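Long-range contact in GCN5-related N-acetyltransferase (PDB 4J3G), which probably transfers an acetyl group from acetyl-CoA to an amine, perhaps the N-terminal alanine of a ribosomal protein, as a member of the GNAT family: residues A[141-146]-A[179-184]. Numbering follows the deposited sequence.
With EDO (1,2-ethanediol), chain G.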
ATOM      1  N   ALA A 141       4.967  -5.481   7.844  1.00 11.75           N
ATOM      2  CA  ALA A 141       6.279  -5.555   7.200  1.00 11.48           C
ATOM      3  C   ALA A 141       6.044  -6.078   5.778  1.00 11.34           C
ATOM      4  O   ALA A 141       5.349  -7.048   5.593  1.00 11.81           O
ATOM      5  CB  ALA A 141       7.207  -6.467   7.964  1.00 11.84           C
ATOM      6  N   GLY A 142       6.643  -5.380   4.804  1.00 10.94           N
ATOM      7  CA  GLY A 142       6.733  -5.859   3.438  1.00 11.18           C
ATOM      8  C   GLY A 142       8.146  -6.260   3.183  1.00 11.89           C
ATOM      9  O   GLY A 142       9.065  -5.425   3.254  1.00 14.39           O
ATOM     10  N   ILE A 143       8.356  -7.545   2.905  1.00 11.78           N
ATOM     11  CA  ILE A 143       9.668  -8.129   2.831  1.00 12.50           C
ATOM     12  C   ILE A 143       9.809  -8.853   1.509  1.00 12.86           C
ATOM     13  O   ILE A 143       8.909  -9.560   1.061  1.00 12.22           O
ATOM     14  CB  ILE A 143       9.865  -9.142   3.974  1.00 12.80           C
ATOM     15  CG1 ILE A 143       9.568  -8.455   5.324  1.00 13.25           C
ATOM     16  CG2 ILE A 143      11.253  -9.742   3.917  1.00 13.25           C
ATOM     17  CD1 ILE A 143       9.496  -9.415   6.522  1.00 14.41           C
ATOM     18  N   GLU A 144      10.961  -8.669   0.887  1.00 13.73           N
ATOM     19  CA  GLU A 144      11.238  -9.380  -0.339  1.00 14.88           C
ATOM     20  C   GLU A 144      11.172 -10.871  -0.007  1.00 15.15           C
ATOM     21  O   GLU A 144      11.779 -11.320   0.968  1.00 14.45           O
ATOM     22  CB  GLU A 144      12.602  -8.973  -0.855  1.00 15.68           C
ATOM     23  CG  GLU A 144      12.918  -9.534  -2.209  1.00 17.98           C
ATOM     24  CD  GLU A 144      13.597 -10.865  -2.139  1.00 19.27           C
ATOM     25  OE1 GLU A 144      14.569 -11.007  -1.348  1.00 21.91           O
ATOM     26  OE2 GLU A 144      13.168 -11.764  -2.860  1.00 20.15           O
ATOM     27  N   ALA A 145      10.408 -11.624  -0.774  1.00 14.43           N
ATOM     28  CA  ALA A 145       9.971 -12.949  -0.329  1.00 15.22           C
ATOM     29  C   ALA A 145      11.112 -13.936  -0.102  1.00 16.40           C
ATOM     30  O   ALA A 145      10.926 -14.914   0.657  1.00 17.33           O
ATOM     31  CB  ALA A 145       8.945 -13.538  -1.273  1.00 15.43           C
ATOM     32  N   GLY A 146      12.238 -13.721  -0.799  1.00 16.80           N
ATOM     33  CA  GLY A 146      13.391 -14.585  -0.712  1.00 18.24           C
ATOM     34  C   GLY A 146      14.248 -14.337   0.506  1.00 18.18           C
ATOM     35  O   GLY A 146      15.196 -15.117   0.788  1.00 19.13           O
ATOM     36  N   LEU A 179       6.334 -10.262   0.325  1.00 12.90           N
ATOM     37  CA  LEU A 179       5.647 -10.979   1.383  1.00 13.61           C
ATOM     38  C   LEU A 179       5.230  -9.970   2.432  1.00 13.07           C
ATOM     39  O   LEU A 179       6.040  -9.095   2.833  1.00 13.99           O
ATOM     40  CB  LEU A 179       6.573 -12.006   2.038  1.00 14.77           C
ATOM     41  CG  LEU A 179       6.020 -12.536   3.367  1.00 16.41           C
ATOM     42  CD1 LEU A 179       4.870 -13.499   3.239  1.00 19.44           C
ATOM     43  CD2 LEU A 179       7.111 -13.219   4.123  1.00 18.18           C
ATOM     44  N   PHE A 180       3.946  -9.992   2.795  1.00 12.12           N
ATOM     45  CA  PHE A 180       3.476  -9.193   3.893  1.00 12.35           C
ATOM     46  C   PHE A 180       3.436 -10.051   5.177  1.00 11.79           C
ATOM     47  O   PHE A 180       2.979 -11.211   5.159  1.00 13.44           O
ATOM     48  CB  PHE A 180       2.076  -8.623   3.606  1.00 12.98           C
ATOM     49  CG  PHE A 180       2.052  -7.363   2.771  1.00 13.81           C
ATOM     50  CD1 PHE A 180       2.790  -6.264   3.112  1.00 13.88           C
ATOM     51  CD2 PHE A 180       1.198  -7.264   1.673  1.00 14.00           C
ATOM     52  CE1 PHE A 180       2.726  -5.085   2.371  1.00 14.40           C
ATOM     53  CE2 PHE A 180       1.144  -6.096   0.924  1.00 14.25           C
ATOM     54  CZ  PHE A 180       1.907  -5.004   1.287  1.00 13.68           C
ATOM     55  N   MET A 181       3.919  -9.464   6.278  1.00 11.45           N
ATOM     56  CA  MET A 181       3.748  -9.975   7.622  1.00 11.26           C
ATOM     57  C   MET A 181       3.137  -8.918   8.456  1.00 11.38           C
ATOM     58  O   MET A 181       3.262  -7.723   8.152  1.00 11.32           O
ATOM     59  CB  MET A 181       5.102 -10.367   8.286  1.00 11.60           C
ATOM     60  CG  MET A 181       5.897 -11.337   7.442  1.00 11.75           C
ATOM     61  SD  MET A 181       7.430 -11.887   8.180  1.00 12.98           S
ATOM     62  CE  MET A 181       6.794 -13.107   9.303  1.00 13.49           C
ATOM     63  N   GLN A 182       2.516  -9.338   9.549  1.00 11.15           N
ATOM     64  CA  GLN A 182       1.814  -8.378  10.411  1.00 11.69           C
ATOM     65  C   GLN A 182       1.966  -8.797  11.845  1.00 12.24           C
ATOM     66  O   GLN A 182       2.128 -10.020  12.179  1.00 12.57           O
ATOM     67  CB  GLN A 182       0.305  -8.254  10.072  1.00 12.09           C
ATOM     68  CG  GLN A 182      -0.535  -9.445  10.465  1.00 13.19           C
ATOM     69  CD  GLN A 182      -2.023  -9.218  10.249  1.00 13.72           C
ATOM     70  OE1 GLN A 182      -2.631  -9.933   9.516  1.00 14.50           O
ATOM     71  NE2 GLN A 182      -2.579  -8.197  10.880  1.00 13.07           N
ATOM     72  N   LYS A 183       1.850  -7.790  12.699  1.00 13.10           N
ATOM     73  CA  LYS A 183       1.804  -7.975  14.159  1.00 14.49           C
ATOM     74  C   LYS A 183       0.655  -7.097  14.714  1.00 14.89           C
ATOM     75  O   LYS A 183       0.632  -5.903  14.494  1.00 15.68           O
ATOM     76  CB  LYS A 183       3.129  -7.579  14.810  1.00 15.12           C
ATOM     77  CG  LYS A 183       3.215  -7.951  16.286  1.00 16.52           C
ATOM     78  CD  LYS A 183       4.501  -7.491  16.972  1.00 17.63           C
ATOM     79  CE  LYS A 183       4.429  -7.676  18.498  1.00 19.14           C
ATOM     80  NZ  LYS A 183       4.290  -9.100  18.901  1.00 19.42           N
ATOM     81  N   ILE A 184      -0.278  -7.697  15.437  1.00 16.11           N
ATOM     82  CA  ILE A 184      -1.405  -6.927  16.026  1.00 15.73           C
ATOM     83  C   ILE A 184      -1.009  -6.578  17.450  1.00 17.71           C
ATOM     84  O   ILE A 184      -0.617  -7.447  18.237  1.00 18.10           O
ATOM     85  CB  ILE A 184      -2.768  -7.701  16.011  1.00 16.75           C
ATOM     86  CG1 ILE A 184      -3.225  -7.968  14.571  1.00 15.91           C
ATOM     87  CG2 ILE A 184      -3.870  -6.905  16.726  1.00 16.68           C
ATOM     88  CD1 ILE A 184      -4.429  -8.875  14.451  1.00 16.40           C
TER
HETATM   89  C1  EDO G 203      11.162  -4.573   0.192  1.00 35.29           C
HETATM   90  O1  EDO G 203      11.581  -4.497   1.569  1.00 35.04           O
HETATM   91  C2  EDO G 203       9.792  -3.946   0.019  1.00 35.55           C
HETATM   92  O2  EDO G 203       9.998  -2.568  -0.179  1.00 38.76           O
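The edge of the Phe180 ring is turned to the backbone of strand 141-144: Ala141 O lies near the ring plane, 3.6 Å from Phe180 CD1, while Gly142 CA approaches the same carbon obliquely. Without a side chain, Gly142 leaves this approach to its alpha carbon, and the flat aromatic group can lie close to the strand; Arg95 of the second subunit packs on Phe180 as well. The two segments are neighbouring antiparallel strands in the mixed sheet of the GNAT fold, the second coming from the C-terminal strand 174-184. Two hydrogen-bonded pairs flank the non-hydrogen-bonded pair of Gly142 and Phe180. In the first, Ala141 N reaches Met181 O at 2.8 Å, and Met181 N returns a bond to Ala141 O at 2.9 Å. The second pair is also joined by two hydrogen bonds, Ile143 N to Leu179 O and Leu179 N to Ile143 O, both 2.8 Å and nearly straight. The carbonyls of Ala141 and Leu179 also receive CA-H...O contacts, from Phe180 and Gly142 respectively.

On the face opposite Phe180, Ala141, Ile143 and Leu179 pack against helix 148-156, Ala141 and Ile143 touching His154 and Leu179 touching Ile151; Met181, on the same face, packs on Phe159. Small Ala141 suits a place close under the helix; branched Ile143 suits an extended strand. With Met181 CG anti to its carbonyl carbon (chi1 -54°), the flexible side chain crosses that of Ile143 obliquely; the bend at chi3 (79°) carries CE away, and Met181 SD meets Ile143 CD1 at 3.6 Å.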